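Side-chain contacts in acyl-coenzyme A oxidase acox-1.1 (PDB 5K3H), which catalyses the FAD-dependent first step of peroxisomal beta-oxidation, desaturating acyl-CoA side chains to (2E)-enoyl-CoA while reducing oxygen to hydrogen peroxide: residues K493-I498 / L569-E574; F354-A359 / A548-E553. One frame throughout, in Å; residues are numbered along the deposited sequence.

Contact 1. Residues K493-I498 / L569-E574; sequences KTFQHI and LHVNYE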
loop_
_atom_site.group_PDB
_atom_site.type_symbol
_atom_site.label_atom_id
_atom_site.label_comp_id
_atom_site.label_asym_id
_atom_site.label_seq_id
_atom_site.Cartn_x
_atom_site.Cartn_y
_atom_site.Cartn_z
ATOM N N LYS B 493 -30.211 2.257 -11.837
ATOM C CA LYS B 493 -30.755 3.590 -12.112
ATOM C C LYS B 493 -30.246 4.634 -11.131
ATOM O O LYS B 493 -30.128 5.809 -11.489
ATOM C CB LYS B 493 -32.287 3.585 -12.091
ATOM C CG LYS B 493 -32.908 2.828 -13.237
ATOM C CD LYS B 493 -34.360 3.224 -13.382
ATOM C CE LYS B 493 -35.143 2.944 -12.106
ATOM N NZ LYS B 493 -36.335 3.846 -11.935
ATOM N N THR B 494 -29.959 4.234 -9.891
ATOM C CA THR B 494 -29.430 5.167 -8.898
ATOM C C THR B 494 -27.977 5.542 -9.207
ATOM O O THR B 494 -27.606 6.717 -9.106
ATOM C CB THR B 494 -29.585 4.552 -7.504
ATOM O OG1 THR B 494 -30.976 4.320 -7.265
ATOM C CG2 THR B 494 -29.055 5.456 -6.410
ATOM N N PHE B 495 -27.147 4.565 -9.604
ATOM C CA PHE B 495 -25.786 4.879 -10.061
ATOM C C PHE B 495 -25.805 5.740 -11.325
ATOM O O PHE B 495 -24.961 6.628 -11.502
ATOM C CB PHE B 495 -24.991 3.599 -10.339
ATOM C CG PHE B 495 -24.602 2.831 -9.109
ATOM C CD1 PHE B 495 -23.747 3.384 -8.179
ATOM C CD2 PHE B 495 -25.066 1.550 -8.904
ATOM C CE1 PHE B 495 -23.371 2.698 -7.075
ATOM C CE2 PHE B 495 -24.705 0.839 -7.776
ATOM C CZ PHE B 495 -23.852 1.407 -6.863
ATOM N N GLN B 496 -26.736 5.466 -12.237
ATOM C CA GLN B 496 -26.833 6.296 -13.430
ATOM C C GLN B 496 -27.143 7.738 -13.055
ATOM O O GLN B 496 -26.522 8.675 -13.574
ATOM C CB GLN B 496 -27.889 5.718 -14.380
ATOM C CG GLN B 496 -27.393 4.499 -15.126
ATOM C CD GLN B 496 -28.451 3.829 -16.016
ATOM O OE1 GLN B 496 -29.645 4.063 -15.860
ATOM N NE2 GLN B 496 -28.002 2.953 -16.923
ATOM N N HIS B 497 -28.051 7.931 -12.098
ATOM C CA HIS B 497 -28.402 9.276 -11.664
ATOM C C HIS B 497 -27.200 10.015 -11.082
ATOM O O HIS B 497 -26.928 11.159 -11.468
ATOM C CB HIS B 497 -29.542 9.230 -10.649
ATOM C CG HIS B 497 -29.884 10.576 -10.098
ATOM N ND1 HIS B 497 -30.706 11.469 -10.758
ATOM C CD2 HIS B 497 -29.452 11.215 -8.983
ATOM C CE1 HIS B 497 -30.798 12.580 -10.051
ATOM N NE2 HIS B 497 -30.045 12.453 -8.973
ATOM N N ILE B 498 -26.468 9.404 -10.141
ATOM C CA ILE B 498 -25.407 10.176 -9.498
ATOM C C ILE B 498 -24.264 10.433 -10.478
ATOM O O ILE B 498 -23.681 11.521 -10.468
ATOM C CB ILE B 498 -24.913 9.541 -8.175
ATOM C CG1 ILE B 498 -23.984 8.374 -8.400
ATOM C CG2 ILE B 498 -26.062 9.106 -7.245
ATOM C CD1 ILE B 498 -23.803 7.567 -7.122
ATOM N N LEU B 569 -24.313 -7.849 -2.906
ATOM C CA LEU B 569 -23.301 -7.274 -2.016
ATOM C C LEU B 569 -22.586 -6.105 -2.685
ATOM O O LEU B 569 -22.426 -5.027 -2.092
ATOM C CB LEU B 569 -22.285 -8.344 -1.620
ATOM C CG LEU B 569 -21.120 -7.913 -0.718
ATOM C CD1 LEU B 569 -21.626 -7.350 0.625
ATOM C CD2 LEU B 569 -20.169 -9.066 -0.500
ATOM N N HIS B 570 -22.174 -6.304 -3.942
ATOM C CA HIS B 570 -21.448 -5.285 -4.689
ATOM C C HIS B 570 -22.242 -3.985 -4.774
ATOM O O HIS B 570 -21.733 -2.909 -4.433
ATOM C CB HIS B 570 -21.114 -5.836 -6.085
ATOM C CG HIS B 570 -20.219 -4.955 -6.911
ATOM N ND1 HIS B 570 -18.935 -4.627 -6.532
ATOM C CD2 HIS B 570 -20.414 -4.371 -8.118
ATOM C CE1 HIS B 570 -18.388 -3.856 -7.455
ATOM N NE2 HIS B 570 -19.262 -3.690 -8.430
ATOM N N VAL B 571 -23.488 -4.048 -5.249
ATOM C CA VAL B 571 -24.207 -2.794 -5.471
ATOM C C VAL B 571 -24.473 -2.074 -4.149
ATOM O O VAL B 571 -24.408 -0.842 -4.088
ATOM C CB VAL B 571 -25.502 -3.036 -6.273
ATOM C CG1 VAL B 571 -25.182 -3.524 -7.678
ATOM C CG2 VAL B 571 -26.411 -4.046 -5.551
ATOM N N ASN B 572 -24.689 -2.810 -3.054
ATOM C CA ASN B 572 -24.895 -2.138 -1.768
ATOM C C ASN B 572 -23.602 -1.566 -1.196
ATOM O O ASN B 572 -23.606 -0.463 -0.636
ATOM C CB ASN B 572 -25.548 -3.080 -0.762
ATOM C CG ASN B 572 -27.022 -3.225 -1.006
ATOM O OD1 ASN B 572 -27.790 -2.294 -0.736
ATOM N ND2 ASN B 572 -27.446 -4.400 -1.479
ATOM N N TYR B 573 -22.493 -2.310 -1.293
ATOM C CA TYR B 573 -21.213 -1.780 -0.832
ATOM C C TYR B 573 -20.793 -0.564 -1.649
ATOM O O TYR B 573 -20.385 0.466 -1.097
ATOM C CB TYR B 573 -20.151 -2.862 -0.919
ATOM C CG TYR B 573 -18.830 -2.444 -0.345
ATOM C CD1 TYR B 573 -18.572 -2.594 1.017
ATOM C CD2 TYR B 573 -17.849 -1.879 -1.140
ATOM C CE1 TYR B 573 -17.364 -2.218 1.560
ATOM C CE2 TYR B 573 -16.636 -1.499 -0.598
ATOM C CZ TYR B 573 -16.406 -1.680 0.749
ATOM O OH TYR B 573 -15.209 -1.310 1.301
ATOM N N GLU B 574 -20.865 -0.673 -2.979
ATOM C CA GLU B 574 -20.451 0.432 -3.830
ATOM C C GLU B 574 -21.373 1.633 -3.659
ATOM O O GLU B 574 -20.914 2.779 -3.696
ATOM C CB GLU B 574 -20.404 -0.028 -5.288
ATOM C CG GLU B 574 -19.423 -1.179 -5.559
ATOM C CD GLU B 574 -17.966 -0.814 -5.249
ATOM O OE1 GLU B 574 -17.559 0.328 -5.583
ATOM O OE2 GLU B 574 -17.218 -1.665 -4.686
#
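Phe495 points the rim of its ring at the carbonyl oxygen of Val571, with Glu574 CB approaching obliquely. CZ of Phe495 lies 3.6 Å from Val571 O, which sits near the ring plane. CE2 of Phe495 comes within 4.2 Å of Val571 CB, an apolar touch, while Glu574 CB stands 4.1 Å from Phe495 CZ. With CG opposite the carbonyl carbon (chi1 -71°), Phe495 reaches out from its helix and spans the 9.1 Å between its CA and that of Val571.

Glu574 offers Phe495 only the root of its side chain. Its CG, opposite the carbonyl carbon (chi1 -60°), lies over one face of the His570 ring, 3.4 Å above its plane and offset toward the rim; a further bend at chi2 turns the carboxylate away from Phe495. The carboxylate of the buried Glu574 is held by salt bridges to two arginines, Arg540 through OE1 and Arg350 through OE2. In place of Phe495, an alanine here would probably open a gap beside Val571 and Glu574 CB, since the ring makes every cross-segment contact from its side.

The two segments bury 119 Å² between them, and on the 493-498 side all of it belongs to Phe495. Leu541 and Val544 of helix 520-553 pack on Phe495 and Val571 respectively, so this is interhelical core packing in the C-terminal helical domain of an acyl-CoA oxidase.

Contact 2. Residues F354-A359 / A548-E553; sequences FQFAGA and ARRVNE
Arg550 lays the aliphatic part of its side chain over one face of the Phe356 ring. Its CG stands 3.8 Å from the centroid of the Phe356 ring and only 4° off the ring normal, which meets the geometry of a CH-pi contact. The side chain leaves its helix with CG opposite the backbone N (chi1 170°), then folds at both chi2 and chi3, and this double bend brings the guanidinium round to the CD1-CE1 rim, on the side of the ring where CG lies.

The charged group does not lie flat on the ring: the two planes are 39° apart. CD1 of Phe356 stands 3.6 Å above the guanidinium plane, over its centre, and NH1 of Arg550 comes to 3.4 Å from Phe356 CE1. Ala359, one helical turn further on, meets the guanidinium at its edge, with CB 3.6 Å from Arg550 NH2. The polar ends are served separately. NH1 donates to Gln33, and NH2 donates to a water at 3.0 Å that also lies beside Phe356 O, although that second distance is too short for the bridge to be taken as certain.

Leu563 of helix 557-577 also packs on Phe356, and Arg549 forms a salt bridge with Glu360 on the helix that carries Phe356. The 177 Å² buried here, most of it on Arg550 and Phe356, thus belongs to a helix-helix interface in which an arginine packs over an aromatic ring, joining the C-alpha1 region to the C-terminal helical region of the acyl-CoA oxidase fold.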
loop_
_atom_site.group_PDB
_atom_site.type_symbol
_atom_site.label_atom_id
_atom_site.label_comp_id
_atom_site.label_asym_id
_atom_site.label_seq_id
_atom_site.Cartn_x
_atom_site.Cartn_y
_atom_site.Cartn_z
ATOM N N PHE B 354 -14.597 -7.245 -11.946
ATOM C CA PHE B 354 -13.567 -6.841 -12.899
ATOM C C PHE B 354 -13.410 -7.872 -14.006
ATOM O O PHE B 354 -13.263 -7.514 -15.173
ATOM C CB PHE B 354 -12.229 -6.644 -12.187
ATOM C CG PHE B 354 -12.233 -5.559 -11.149
ATOM C CD1 PHE B 354 -13.213 -4.572 -11.139
ATOM C CD2 PHE B 354 -11.277 -5.555 -10.140
ATOM C CE1 PHE B 354 -13.214 -3.584 -10.152
ATOM C CE2 PHE B 354 -11.280 -4.572 -9.169
ATOM C CZ PHE B 354 -12.239 -3.582 -9.181
ATOM N N GLN B 355 -13.440 -9.162 -13.660
ATOM C CA GLN B 355 -13.312 -10.213 -14.663
ATOM C C GLN B 355 -14.439 -10.128 -15.679
ATOM O O GLN B 355 -14.226 -10.306 -16.877
ATOM C CB GLN B 355 -13.299 -11.585 -13.968
ATOM C CG GLN B 355 -13.098 -12.789 -14.902
ATOM C CD GLN B 355 -11.629 -12.949 -15.365
ATOM O OE1 GLN B 355 -10.797 -12.047 -15.172
ATOM N NE2 GLN B 355 -11.313 -14.103 -15.965
ATOM N N PHE B 356 -15.652 -9.851 -15.216
ATOM C CA PHE B 356 -16.785 -9.750 -16.128
ATOM C C PHE B 356 -16.736 -8.472 -16.957
ATOM O O PHE B 356 -17.158 -8.487 -18.118
ATOM C CB PHE B 356 -18.087 -9.868 -15.336
ATOM C CG PHE B 356 -18.246 -11.194 -14.649
ATOM C CD1 PHE B 356 -17.638 -12.337 -15.175
ATOM C CD2 PHE B 356 -18.989 -11.308 -13.480
ATOM C CE1 PHE B 356 -17.758 -13.579 -14.535
ATOM C CE2 PHE B 356 -19.125 -12.533 -12.847
ATOM C CZ PHE B 356 -18.516 -13.678 -13.372
ATOM N N ALA B 357 -16.234 -7.365 -16.397
ATOM C CA ALA B 357 -16.071 -6.134 -17.177
ATOM C C ALA B 357 -14.998 -6.290 -18.256
ATOM O O ALA B 357 -15.179 -5.854 -19.396
ATOM C CB ALA B 357 -15.719 -4.972 -16.254
ATOM N N GLY B 358 -13.870 -6.906 -17.913
ATOM C CA GLY B 358 -12.890 -7.216 -18.929
ATOM C C GLY B 358 -13.473 -8.043 -20.059
ATOM O O GLY B 358 -13.156 -7.821 -21.233
ATOM N N ALA B 359 -14.304 -9.035 -19.728
ATOM C CA ALA B 359 -14.911 -9.822 -20.797
ATOM C C ALA B 359 -15.767 -8.945 -21.710
ATOM O O ALA B 359 -15.727 -9.092 -22.939
ATOM C CB ALA B 359 -15.747 -10.964 -20.213
ATOM N N ALA B 548 -24.071 -7.080 -13.654
ATOM C CA ALA B 548 -25.490 -7.434 -13.710
ATOM C C ALA B 548 -25.841 -8.131 -15.021
ATOM O O ALA B 548 -26.592 -9.114 -15.033
ATOM C CB ALA B 548 -26.349 -6.181 -13.529
ATOM N N ARG B 549 -25.286 -7.649 -16.134
ATOM C CA ARG B 549 -25.521 -8.273 -17.430
ATOM C C ARG B 549 -25.118 -9.739 -17.409
ATOM O O ARG B 549 -25.893 -10.612 -17.808
ATOM C CB ARG B 549 -24.736 -7.520 -18.498
ATOM C CG ARG B 549 -25.491 -7.077 -19.727
ATOM C CD ARG B 549 -24.625 -6.114 -20.545
ATOM N NE ARG B 549 -25.070 -4.731 -20.421
ATOM C CZ ARG B 549 -24.331 -3.721 -19.974
ATOM N NH1 ARG B 549 -23.076 -3.911 -19.597
ATOM N NH2 ARG B 549 -24.860 -2.505 -19.913
ATOM N N ARG B 550 -23.918 -10.032 -16.899
ATOM C CA ARG B 550 -23.439 -11.413 -16.867
ATOM C C ARG B 550 -24.365 -12.310 -16.052
ATOM O O ARG B 550 -24.712 -13.418 -16.494
ATOM C CB ARG B 550 -22.018 -11.473 -16.298
ATOM C CG ARG B 550 -21.522 -12.887 -16.006
ATOM C CD ARG B 550 -21.412 -13.726 -17.284
ATOM N NE ARG B 550 -20.318 -13.221 -18.096
ATOM C CZ ARG B 550 -19.116 -13.775 -18.177
ATOM N NH1 ARG B 550 -18.845 -14.890 -17.519
ATOM N NH2 ARG B 550 -18.181 -13.209 -18.923
ATOM N N VAL B 551 -24.816 -11.833 -14.881
ATOM C CA VAL B 551 -25.655 -12.669 -14.025
ATOM C C VAL B 551 -26.945 -13.050 -14.735
ATOM O O VAL B 551 -27.398 -14.196 -14.643
ATOM C CB VAL B 551 -25.945 -11.959 -12.694
ATOM C CG1 VAL B 551 -26.992 -12.728 -11.933
ATOM C CG2 VAL B 551 -24.677 -11.857 -11.873
ATOM N N ASN B 552 -27.543 -12.108 -15.471
ATOM C CA ASN B 552 -28.799 -12.381 -16.166
ATOM C C ASN B 552 -28.641 -13.446 -17.235
ATOM O O ASN B 552 -29.590 -14.182 -17.510
ATOM C CB ASN B 552 -29.346 -11.106 -16.804
ATOM C CG ASN B 552 -29.846 -10.135 -15.778
ATOM O OD1 ASN B 552 -30.336 -10.537 -14.713
ATOM N ND2 ASN B 552 -29.726 -8.846 -16.073
ATOM N N GLU B 553 -27.466 -13.547 -17.852
ATOM C CA GLU B 553 -27.292 -14.496 -18.937
ATOM C C GLU B 553 -27.087 -15.920 -18.451
ATOM O O GLU B 553 -27.144 -16.854 -19.269
ATOM C CB GLU B 553 -26.098 -14.106 -19.805
ATOM C CG GLU B 553 -26.226 -12.784 -20.561
ATOM C CD GLU B 553 -24.914 -12.424 -21.257
ATOM O OE1 GLU B 553 -23.979 -13.258 -21.178
ATOM O OE2 GLU B 553 -24.811 -11.330 -21.873
HETATM O O HOH W 1 -18.628 -10.260 -19.013
#

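Overall arrangement
Contact 1 and contact 2 lie on the same side of the chain's centre, with their own centres 16 Å apart and nearest atoms about 6 Å apart, so they do not touch. Helix 520-553 links them: it carries 548-553 of contact 2, while its Leu541 and Val544 pack on contact 1. Helix 557-577 does likewise, supplying 569-574 to one and Leu563 to the other. Contact 1 is nearer the ATP site shared between the dimer partners: the Phe495 side chain is about 8 Å from that of Tyr581, and the Glu574 side chain about 9 Å from that of His396. Contact 2 is remote from the FAD, ATP and substrate sites.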